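Local coordinates for alginate lyase (Paenibacillus sp. FPU-7, PDB 6KFN), which probably cleaves the polysaccharide alginate by beta-elimination and folds as a right-handed parallel beta-helix, at residues A[41-47]-A[76-82]; A[98-104]-A[122-128]; A[242-246]-A[276-280]; A[217-223]-A[249-255]. One frame throughout, in Å; residues are numbered along the deposited sequence. Where two conformers were deposited one is given.

Contact 1 of 4, residues A[41-47]-A[76-82]; sequences AEASGTA and YVTGDYW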
# COMPACT_ATOMS: atom_id res chain seq x y z
N ALA A 41 -1.34 4.38 -17.12
CA ALA A 41 -2.76 4.68 -17.08
C ALA A 41 -2.91 6.19 -16.83
O ALA A 41 -2.84 6.64 -15.69
CB ALA A 41 -3.43 3.84 -15.99
N GLU A 42 -3.04 6.95 -17.92
CA GLU A 42 -2.93 8.42 -17.90
C GLU A 42 -4.28 9.13 -17.99
O GLU A 42 -4.43 10.22 -17.44
CB GLU A 42 -2.03 8.93 -19.04
CG GLU A 42 -0.60 8.49 -18.95
CD GLU A 42 0.33 8.98 -20.05
OE1 GLU A 42 -0.15 9.44 -21.11
OE2 GLU A 42 1.54 8.88 -19.87
N ALA A 43 -5.22 8.61 -18.73
CA ALA A 43 -6.52 9.21 -18.94
C ALA A 43 -7.31 9.19 -17.63
O ALA A 43 -6.93 8.51 -16.68
CB ALA A 43 -7.28 8.44 -20.03
N SER A 44 -8.40 9.93 -17.58
CA SER A 44 -9.29 9.92 -16.44
C SER A 44 -10.68 9.46 -16.82
O SER A 44 -11.26 9.90 -17.83
CB SER A 44 -9.41 11.30 -15.79
OG SER A 44 -8.20 11.66 -15.16
N GLY A 45 -11.24 8.60 -15.99
CA GLY A 45 -12.65 8.30 -16.00
C GLY A 45 -13.42 9.28 -15.11
O GLY A 45 -12.91 10.31 -14.68
N THR A 46 -14.65 8.90 -14.81
CA THR A 46 -15.52 9.56 -13.84
C THR A 46 -16.13 8.49 -12.96
O THR A 46 -16.05 7.30 -13.26
CB THR A 46 -16.63 10.38 -14.52
OG1 THR A 46 -17.52 9.44 -15.08
CG2 THR A 46 -16.08 11.35 -15.55
N ALA A 47 -16.85 8.89 -11.92
CA ALA A 47 -17.55 7.90 -11.11
C ALA A 47 -18.55 7.11 -11.93
O ALA A 47 -18.74 5.91 -11.72
CB ALA A 47 -18.23 8.57 -9.91
N TYR A 76 1.79 2.51 -13.72
CA TYR A 76 1.93 3.90 -13.27
C TYR A 76 0.61 4.59 -13.58
O TYR A 76 0.26 4.74 -14.76
CB TYR A 76 3.09 4.57 -13.99
CG TYR A 76 3.37 6.00 -13.61
CD1 TYR A 76 3.19 6.47 -12.33
CD2 TYR A 76 3.86 6.90 -14.54
CE1 TYR A 76 3.53 7.78 -11.98
CE2 TYR A 76 4.20 8.19 -14.20
CZ TYR A 76 4.02 8.64 -12.93
OH TYR A 76 4.36 9.92 -12.63
N VAL A 77 -0.12 5.01 -12.55
CA VAL A 77 -1.45 5.60 -12.70
C VAL A 77 -1.34 7.08 -12.39
O VAL A 77 -0.94 7.46 -11.29
CB VAL A 77 -2.47 4.93 -11.76
CG1 VAL A 77 -3.86 5.49 -12.04
CG2 VAL A 77 -2.45 3.41 -11.89
N THR A 78 -1.73 7.92 -13.37
CA THR A 78 -1.69 9.36 -13.26
C THR A 78 -3.03 10.01 -13.55
O THR A 78 -3.11 11.24 -13.53
CB THR A 78 -0.59 9.99 -14.12
OG1 THR A 78 -0.76 9.55 -15.46
CG2 THR A 78 0.79 9.61 -13.63
N GLY A 79 -4.06 9.23 -13.81
CA GLY A 79 -5.41 9.74 -14.01
C GLY A 79 -6.33 9.23 -12.90
O GLY A 79 -5.97 8.43 -12.05
N ASP A 80 -7.56 9.74 -12.97
CA ASP A 80 -8.56 9.47 -11.95
C ASP A 80 -9.55 8.40 -12.39
O ASP A 80 -9.76 8.16 -13.58
CB ASP A 80 -9.36 10.75 -11.64
CG ASP A 80 -8.53 11.87 -11.07
OD1 ASP A 80 -7.40 11.67 -10.59
OD2 ASP A 80 -9.07 13.00 -11.07
N TYR A 81 -10.21 7.76 -11.41
CA TYR A 81 -11.35 6.89 -11.69
C TYR A 81 -10.96 5.71 -12.60
O TYR A 81 -11.66 5.40 -13.56
CB TYR A 81 -12.55 7.67 -12.22
CG TYR A 81 -13.25 8.47 -11.16
CD1 TYR A 81 -14.08 7.82 -10.22
CD2 TYR A 81 -13.13 9.84 -11.06
CE1 TYR A 81 -14.75 8.48 -9.24
CE2 TYR A 81 -13.82 10.54 -10.01
CZ TYR A 81 -14.61 9.82 -9.16
OH TYR A 81 -15.29 10.50 -8.15
N TRP A 82 -9.90 5.02 -12.20
CA TRP A 82 -9.56 3.71 -12.70
C TRP A 82 -10.00 2.64 -11.71
O TRP A 82 -9.79 2.79 -10.51
CB TRP A 82 -8.04 3.56 -12.93
CG TRP A 82 -7.53 4.38 -14.07
CD1 TRP A 82 -7.37 5.74 -14.07
CD2 TRP A 82 -7.21 3.91 -15.39
NE1 TRP A 82 -6.94 6.16 -15.29
CE2 TRP A 82 -6.86 5.07 -16.14
CE3 TRP A 82 -7.15 2.65 -16.00
CZ2 TRP A 82 -6.45 4.98 -17.45
CZ3 TRP A 82 -6.75 2.58 -17.31
CH2 TRP A 82 -6.42 3.74 -18.02
O HOH W 1 -2.07 11.61 -16.75

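Contact 2 of 4, residues A[98-104]-A[122-128]; sequences LDHANHV and RDGSSDN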
# COMPACT_ATOMS: atom_id res chain seq x y z
N LEU A 98 1.03 5.62 -8.00
CA LEU A 98 -0.01 6.60 -8.31
C LEU A 98 0.56 7.98 -8.09
O LEU A 98 1.06 8.27 -7.01
CB LEU A 98 -1.23 6.38 -7.42
CG LEU A 98 -1.70 4.89 -7.56
CD1 LEU A 98 -1.18 3.95 -6.50
CD2 LEU A 98 -3.24 4.99 -7.47
N ASP A 99 0.52 8.82 -9.12
CA ASP A 99 0.89 10.23 -9.03
C ASP A 99 -0.34 11.06 -9.39
O ASP A 99 -0.89 10.91 -10.48
CB ASP A 99 2.05 10.64 -9.93
CG ASP A 99 3.42 10.50 -9.32
OD1 ASP A 99 3.55 10.58 -8.09
OD2 ASP A 99 4.40 10.46 -10.12
N HIS A 100 -0.74 11.94 -8.46
CA HIS A 100 -1.90 12.81 -8.66
C HIS A 100 -3.08 12.06 -9.26
O HIS A 100 -3.77 12.55 -10.15
CB HIS A 100 -1.57 14.11 -9.39
CG HIS A 100 -0.91 13.95 -10.71
ND1 HIS A 100 -1.57 13.55 -11.85
CD2 HIS A 100 0.39 14.13 -11.06
CE1 HIS A 100 -0.70 13.51 -12.84
NE2 HIS A 100 0.48 13.86 -12.40
N ALA A 101 -3.33 10.87 -8.72
CA ALA A 101 -4.41 9.99 -9.16
C ALA A 101 -5.41 9.85 -8.03
O ALA A 101 -5.03 9.66 -6.88
CB ALA A 101 -3.84 8.62 -9.54
N ASN A 102 -6.69 9.93 -8.37
CA ASN A 102 -7.73 10.05 -7.38
C ASN A 102 -8.89 9.12 -7.72
O ASN A 102 -9.21 8.90 -8.89
CB ASN A 102 -8.27 11.48 -7.28
CG ASN A 102 -7.17 12.47 -7.00
OD1 ASN A 102 -6.82 12.69 -5.87
ND2 ASN A 102 -6.52 12.97 -8.05
N HIS A 103 -9.56 8.60 -6.68
CA HIS A 103 -10.72 7.74 -6.87
C HIS A 103 -10.39 6.50 -7.69
O HIS A 103 -11.22 5.98 -8.43
CB HIS A 103 -11.93 8.48 -7.46
CG HIS A 103 -12.39 9.59 -6.59
ND1 HIS A 103 -13.14 9.38 -5.47
CD2 HIS A 103 -12.22 10.93 -6.69
CE1 HIS A 103 -13.42 10.53 -4.90
NE2 HIS A 103 -12.87 11.49 -5.62
N VAL A 104 -9.17 5.97 -7.50
CA VAL A 104 -8.75 4.71 -8.08
C VAL A 104 -9.12 3.60 -7.12
O VAL A 104 -8.90 3.71 -5.91
CB VAL A 104 -7.23 4.73 -8.34
CG1 VAL A 104 -6.72 3.39 -8.81
CG2 VAL A 104 -6.86 5.83 -9.33
N ARG A 122 1.23 8.83 -4.30
CA ARG A 122 2.17 9.95 -4.31
C ARG A 122 1.56 11.17 -4.97
O ARG A 122 0.60 11.11 -5.75
CB ARG A 122 3.47 9.49 -5.03
CG ARG A 122 4.68 10.38 -4.79
CD ARG A 122 5.96 9.82 -5.37
NE ARG A 122 5.93 9.86 -6.82
CZ ARG A 122 6.91 9.40 -7.59
NH1 ARG A 122 8.02 8.92 -7.07
NH2 ARG A 122 6.78 9.44 -8.91
N ASP A 123 2.18 12.32 -4.68
CA ASP A 123 1.89 13.56 -5.40
C ASP A 123 0.39 13.87 -5.38
O ASP A 123 -0.25 14.10 -6.40
CB ASP A 123 2.45 13.54 -6.82
CG ASP A 123 2.50 14.89 -7.48
OD1 ASP A 123 2.54 15.90 -6.77
OD2 ASP A 123 2.53 14.92 -8.73
N GLY A 124 -0.16 13.90 -4.16
CA GLY A 124 -1.54 14.32 -3.99
C GLY A 124 -2.59 13.25 -4.26
O GLY A 124 -3.78 13.56 -4.16
N SER A 125 -2.19 12.03 -4.56
CA SER A 125 -3.15 10.98 -4.88
C SER A 125 -4.04 10.70 -3.69
O SER A 125 -3.55 10.28 -2.64
CB SER A 125 -2.39 9.68 -5.23
OG SER A 125 -1.71 9.80 -6.46
N SER A 126 -5.36 10.92 -3.86
CA SER A 126 -6.29 10.94 -2.76
C SER A 126 -7.56 10.17 -3.09
O SER A 126 -7.93 9.96 -4.24
CB SER A 126 -6.64 12.38 -2.39
OG SER A 126 -5.51 13.11 -1.95
N ASP A 127 -8.27 9.78 -2.02
CA ASP A 127 -9.58 9.15 -2.17
C ASP A 127 -9.51 7.86 -2.97
O ASP A 127 -10.44 7.51 -3.69
CB ASP A 127 -10.64 10.11 -2.75
CG ASP A 127 -10.74 11.36 -1.91
OD1 ASP A 127 -11.21 11.24 -0.74
OD2 ASP A 127 -10.36 12.46 -2.38
N ASN A 128 -8.40 7.13 -2.83
CA ASN A 128 -8.21 5.85 -3.49
C ASN A 128 -8.45 4.72 -2.49
O ASN A 128 -8.47 4.94 -1.28
CB ASN A 128 -6.80 5.75 -4.04
CG ASN A 128 -6.47 6.92 -4.96
OD1 ASN A 128 -7.06 7.03 -6.03
ND2 ASN A 128 -5.53 7.77 -4.57
O HOH W 2 4.38 13.47 -10.47
O HOH W 3 -4.23 14.48 -6.96
O HOH W 4 -9.47 13.35 -4.70
O HOH W 5 -6.24 15.24 -4.73

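Contact 3 of 4, residues A[242-246]-A[276-280]; sequences QVHVQ and DATAS. With NA (sodium ion), chain C.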
# COMPACT_ATOMS: atom_id res chain seq x y z
N GLN A 242 3.92 2.09 15.29
CA GLN A 242 4.60 3.27 15.78
C GLN A 242 3.94 4.52 15.23
O GLN A 242 3.30 4.49 14.18
CB GLN A 242 6.08 3.26 15.37
CG GLN A 242 6.84 2.08 15.96
CD GLN A 242 8.23 1.92 15.43
OE1 GLN A 242 8.62 2.52 14.42
NE2 GLN A 242 9.00 1.07 16.07
N VAL A 243 4.13 5.62 15.96
CA VAL A 243 3.73 6.94 15.51
C VAL A 243 4.95 7.85 15.73
O VAL A 243 5.56 7.79 16.80
CB VAL A 243 2.50 7.49 16.27
CG1 VAL A 243 1.90 8.68 15.54
CG2 VAL A 243 1.43 6.41 16.47
N HIS A 244 5.30 8.65 14.73
CA HIS A 244 6.47 9.54 14.81
C HIS A 244 6.10 10.91 14.29
O HIS A 244 5.25 11.04 13.41
CB HIS A 244 7.65 9.01 13.97
CG HIS A 244 8.31 7.79 14.50
ND1 HIS A 244 7.96 6.51 14.12
CD2 HIS A 244 9.36 7.65 15.34
CE1 HIS A 244 8.77 5.64 14.72
NE2 HIS A 244 9.62 6.31 15.46
N VAL A 245 6.83 11.93 14.81
CA VAL A 245 6.70 13.31 14.38
C VAL A 245 7.94 13.69 13.56
O VAL A 245 9.02 13.91 14.12
CB VAL A 245 6.54 14.24 15.59
CG1 VAL A 245 6.33 15.67 15.11
CG2 VAL A 245 5.37 13.80 16.46
N GLN A 246 7.78 13.81 12.25
CA GLN A 246 8.84 14.25 11.37
C GLN A 246 8.85 15.75 11.15
O GLN A 246 9.90 16.32 10.79
CB GLN A 246 8.71 13.56 10.02
CG GLN A 246 8.82 12.07 10.08
CD GLN A 246 9.98 11.54 10.94
OE1 GLN A 246 9.80 11.13 12.10
NE2 GLN A 246 11.17 11.62 10.38
N ASP A 276 6.45 13.67 20.55
CA ASP A 276 5.25 14.47 20.57
C ASP A 276 4.09 13.82 19.81
O ASP A 276 3.02 14.43 19.71
CB ASP A 276 5.54 15.86 19.96
CG ASP A 276 6.46 16.69 20.76
OD1 ASP A 276 6.41 16.65 21.99
OD2 ASP A 276 7.26 17.43 20.14
N ALA A 277 4.26 12.61 19.29
CA ALA A 277 3.20 11.99 18.52
C ALA A 277 1.99 11.73 19.42
O ALA A 277 2.15 11.46 20.60
CB ALA A 277 3.69 10.67 17.95
N THR A 278 0.78 11.79 18.85
CA THR A 278 -0.41 11.52 19.64
C THR A 278 -1.26 10.43 18.99
O THR A 278 -1.42 10.36 17.77
CB THR A 278 -1.26 12.77 19.90
OG1 THR A 278 -1.67 13.36 18.67
CG2 THR A 278 -0.51 13.77 20.77
N ALA A 279 -1.85 9.61 19.87
CA ALA A 279 -2.71 8.54 19.44
C ALA A 279 -3.80 8.31 20.46
O ALA A 279 -3.67 8.66 21.64
CB ALA A 279 -1.89 7.26 19.24
N SER A 280 -4.84 7.63 20.02
CA SER A 280 -5.89 7.09 20.87
C SER A 280 -5.98 5.60 20.58
O SER A 280 -5.74 5.16 19.46
CB SER A 280 -7.24 7.75 20.58
OG SER A 280 -7.19 9.17 20.75
NA NA C . 10.49 2.25 12.96
O HOH W 6 8.99 1.09 11.55
O HOH W 7 10.27 4.25 11.70
O HOH W 8 11.99 3.38 14.39

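Contact 4 of 4, residues A[217-223]-A[249-255]; sequences VKGNDAV and GWGQNAT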
# COMPACT_ATOMS: atom_id res chain seq x y z
N VAL A 217 3.20 5.43 11.50
CA VAL A 217 2.24 6.50 11.24
C VAL A 217 2.94 7.83 11.46
O VAL A 217 3.24 8.18 12.61
CB VAL A 217 1.00 6.42 12.11
CG1 VAL A 217 0.04 7.53 11.73
CG2 VAL A 217 0.34 5.05 12.01
N LYS A 218 3.21 8.50 10.38
CA LYS A 218 3.77 9.87 10.42
C LYS A 218 2.79 10.95 9.92
O LYS A 218 2.92 12.23 10.05
CB LYS A 218 5.08 9.93 9.65
CG LYS A 218 6.22 9.33 10.45
CD LYS A 218 7.34 8.84 9.61
CE LYS A 218 6.88 7.61 8.92
NZ LYS A 218 7.97 6.66 8.61
N GLY A 219 1.67 10.50 9.25
CA GLY A 219 0.58 11.38 8.87
C GLY A 219 -0.38 11.61 10.03
O GLY A 219 -0.16 11.13 11.14
N ASN A 220 -1.42 12.38 9.72
CA ASN A 220 -2.44 12.75 10.69
C ASN A 220 -3.75 12.04 10.40
O ASN A 220 -4.05 11.63 9.27
CB ASN A 220 -2.68 14.25 10.72
CG ASN A 220 -1.53 14.99 11.39
OD1 ASN A 220 -0.55 14.38 11.83
ND2 ASN A 220 -1.64 16.29 11.47
N ASP A 221 -4.56 11.92 11.46
CA ASP A 221 -5.92 11.39 11.35
C ASP A 221 -5.96 9.97 10.79
O ASP A 221 -6.96 9.58 10.18
CB ASP A 221 -6.85 12.34 10.59
CG ASP A 221 -6.95 13.72 11.20
OD1 ASP A 221 -6.58 13.88 12.39
OD2 ASP A 221 -7.40 14.63 10.47
N ALA A 222 -4.91 9.21 11.01
CA ALA A 222 -4.91 7.83 10.54
C ALA A 222 -5.84 7.01 11.42
O ALA A 222 -5.93 7.22 12.62
CB ALA A 222 -3.50 7.26 10.58
N VAL A 223 -6.55 6.06 10.81
CA VAL A 223 -7.43 5.14 11.51
C VAL A 223 -6.96 3.74 11.19
O VAL A 223 -7.04 3.31 10.05
CB VAL A 223 -8.90 5.35 11.11
CG1 VAL A 223 -9.79 4.32 11.78
CG2 VAL A 223 -9.35 6.77 11.48
N GLY A 249 3.44 19.02 14.48
CA GLY A 249 2.03 18.95 14.21
C GLY A 249 1.61 17.81 13.32
O GLY A 249 0.42 17.69 13.02
N TRP A 250 2.56 16.97 12.90
CA TRP A 250 2.28 15.73 12.19
C TRP A 250 2.51 14.56 13.15
O TRP A 250 2.96 14.72 14.28
CB TRP A 250 3.10 15.66 10.89
CG TRP A 250 2.65 16.70 9.92
CD1 TRP A 250 3.16 17.97 9.77
CD2 TRP A 250 1.52 16.64 9.04
NE1 TRP A 250 2.44 18.67 8.83
CE2 TRP A 250 1.43 17.88 8.38
CE3 TRP A 250 0.56 15.66 8.78
CZ2 TRP A 250 0.39 18.16 7.48
CZ3 TRP A 250 -0.45 15.93 7.88
CH2 TRP A 250 -0.53 17.18 7.24
N GLY A 251 2.12 13.35 12.72
CA GLY A 251 2.08 12.22 13.65
C GLY A 251 1.07 12.44 14.75
O GLY A 251 1.29 12.04 15.90
N GLN A 252 -0.06 13.07 14.40
CA GLN A 252 -1.07 13.46 15.35
C GLN A 252 -2.38 12.73 15.11
O GLN A 252 -2.79 12.48 13.96
CB GLN A 252 -1.32 14.97 15.34
CG GLN A 252 -0.06 15.78 15.61
CD GLN A 252 0.53 15.52 16.98
OE1 GLN A 252 -0.14 15.51 18.00
NE2 GLN A 252 1.83 15.29 17.01
N ASN A 253 -3.10 12.49 16.20
CA ASN A 253 -4.45 11.96 16.14
C ASN A 253 -4.52 10.66 15.36
O ASN A 253 -5.40 10.46 14.54
CB ASN A 253 -5.45 12.99 15.59
CG ASN A 253 -6.88 12.55 15.78
OD1 ASN A 253 -7.25 12.00 16.84
ND2 ASN A 253 -7.72 12.78 14.78
N ALA A 254 -3.59 9.74 15.63
CA ALA A 254 -3.69 8.38 15.11
C ALA A 254 -4.62 7.57 16.01
O ALA A 254 -4.53 7.68 17.23
CB ALA A 254 -2.32 7.72 15.11
N THR A 255 -5.53 6.82 15.45
CA THR A 255 -6.48 6.02 16.22
C THR A 255 -6.24 4.55 15.93
O THR A 255 -6.19 4.15 14.78
CB THR A 255 -7.92 6.41 15.87
OG1 THR A 255 -8.12 7.78 16.14
CG2 THR A 255 -8.93 5.54 16.60
O HOH W 9 -2.35 9.91 12.54
O HOH W 10 -7.59 9.12 13.79

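Contact 1 of 4, residues A[41-47]-A[76-82]
W82 reaches across to the backbone of 41-47 and meets it with one face and with the N-H edge of its indole. With chi1 at -70° CG stands opposite the carbonyl carbon, and from CB the ring leads back over A41. The pyrrole corner comes first: CD1 passes the carbonyl of A43, and NE1 donates to A43 O at 2.7 Å, with the oxygen at the ring edge, in its plane. CE2 lies between A43 O and A41 CB. Farther out, CZ2 and CH2 lie under the methyl of A41, as do CD2, CE3 and CZ3; this CB stands 3.5 Å from the centroid of the six-membered ring of W82, only 8° off the normal, a CH-pi contact. Replacing W82 by an alanine is likely to leave A43 O without its indole donor and open a gap beneath the A41 methyl. The strand ends pair in parallel: A41 N donates to Y76 O, and T78 N to A41 O at 2.9 Å, with a weaker bond from G79 N to the same oxygen. Beyond the strands, S44 OG accepts from D80 N at 3.0 Å in a nearly straight bond (173°), and G45 N donates to D80 O. The Y81 ring spreads against the T46-A47 peptide, A47 N lying 3.3 Å above the ring plane over its centre. A water joins E42 O to T78 OG1. Past the strand ends, side-chain bonds from W82 and S44 thus join the backbone bond of G45 with D80 in holding adjoining coils of the beta-helix together.

Contact 2 of 4, residues A[98-104]-A[122-128]
D99 and R122 pair as parallel strand ends, with R122 N bonded to L98 O and H100 N to R122 O, after which a type I' turn from R122 to S125 carries the chain round. On the sheet face that carries both side chains, R122 grips D99 side-on in a salt bridge: NE meets OD1 at 2.8 Å and NH2 meets OD2 at 2.9 Å, both on the syn side, their planes only 20° apart. The bend at chi3 (69°) of R122 turns the guanidinium to the carboxylate. S125 OG donates to R122 O, in its own turn, and accepts from A101 N at 3.0 Å, linking turn and coil. N128 spans two backbone sites: ND2 donates to A101 O, while OD1 takes V104 N on a lone pair in the carbonyl plane at 2.8 Å. N102 OD1 is met by S126 N from above its carbonyl plane. At the far end CB of D127 sits over one face of the H103 ring. D99 also bonds Y76, N102 bonds D80, and H103 stacks on Y81, all in the preceding coil; N128 ND2 and D127 reach N168 and R167 in the following one. The contact joins the turns that leave neighbouring parallel strands 94-99 and 119-122.

Contact 3 of 4, residues A[242-246]-A[276-280]
V243 and V245 each hold CG1 anti to the backbone N (chi1 -165° and -177°), which places CG2 beside that N; from these positions V243 offers CG1 and V245 offers CG2 to A277. The methyl of A277 is the shared partner. Its CB lies 3.6 Å from V243 CG1 and 3.9 Å from V245 CG2, so it fits between the two valines. V245 CG2 presses closer still on the backbone, 3.3 Å from A277 N and 3.5 Å from A277 CA, the latter tighter than usual for two carbons. V245 CG2 also touches CB of D276, while CG2 of V243 makes a looser contact with CB of A279 at 4.4 Å. The touching parts, 243-245 and 276-279, run 148° apart, and the contact is van der Waals packing, mostly of methyl groups. On V243 the packing continues to F256, V271 and A273, in the interior of the coil. Q242 points elsewhere: its chain, extended beyond CG, carries OE1 to the sodium ion at 2.4 Å. Three waters share that ion, and the backbone O of Y210 and OD1 of D212 complete its shell, giving six oxygen ligands. D239 accepts from Q242 NE2, which helps fix the rotation of the amide and keeps OE1 toward the metal. H244 stands close by, with Q242 OE1 at its ring edge and ND1 bonded to D216. The arrangement is characteristic of a right-handed beta-helix: apolar side chains, here V243, A277 and A279, fill the interior, V245 sits at its margin, and the same strand carries polar groups outward, here to a sodium site.

Contact 4 of 4, residues A[217-223]-A[249-255]
N220 lies across W250 and bonds the backbone at G249, just before it, and at Q252, two residues after it. Of the hydrogen bonds, ND2 donates to G249 O at 2.9 Å, in the carbonyl plane and nearly straight (170°), while OD1 accepts from Q252 N, also at 2.9 Å, with the donor 48° above its carbonyl plane. The first torsion of N220 sets CG opposite the carbonyl carbon, and the amide then spans G249 to Q252. A leucine in its place would probably leave Q252 N and G249 O without these partners and let the turn at G251 move. D221 N donates to Q252 O, and N253 ND2 meets D221 OD1 at 2.9 Å from above the carboxylate, the two planes being nearly perpendicular. T255 N donates to A222 O as parallel pairing begins at V223 and T255; G251 N to K218 O is weak. Two waters extend the set: one bridges G219 O, Q252 O and A222 N, the other A222 O, N253 O and T255 OG1.

Packing adds the aromatic part. The N220 amide lies over one face of the W250 indole, its plane 28° from the ring, with CG 3.4 Å from CE3 of W250. Farther along, CG1 of V217 meets CB of A254. Positive phi at G251 favours glycine there.

In the fold, the first segment runs from strand 215-217 to strand 223-230, and the second leads into strand 254-257. Q252 bonds T278 and D276 of the following coil; W250 meets W158, from an earlier loop, edge-to-face.

In the fold
Contacts 1 and 2 occupy successive coils toward the N-terminal part of the beta-helix, their centres 9 Å apart; Y76 OH and D99 OD2 are 2.6 Å apart, and Y81 N and N102 O 2.9 Å. Contacts 3 and 4 form a second pair, centres 6 Å apart, whose segments alternate along the chain; T278 OG1 lies 2.7 Å from Q252 OE1. Between the pairs, contacts 2 and 4 have centres about 19 Å apart. Strands 39-41, 73-77, 94-99, 119-122, 215-217 and 241-243, which the contacts touch or adjoin, belong to one parallel sheet. One sodium is bound at contact 3; the K218 side chain of contact 4 is about 5 Å from the other sodium ion, bound by E147, E182 and D185.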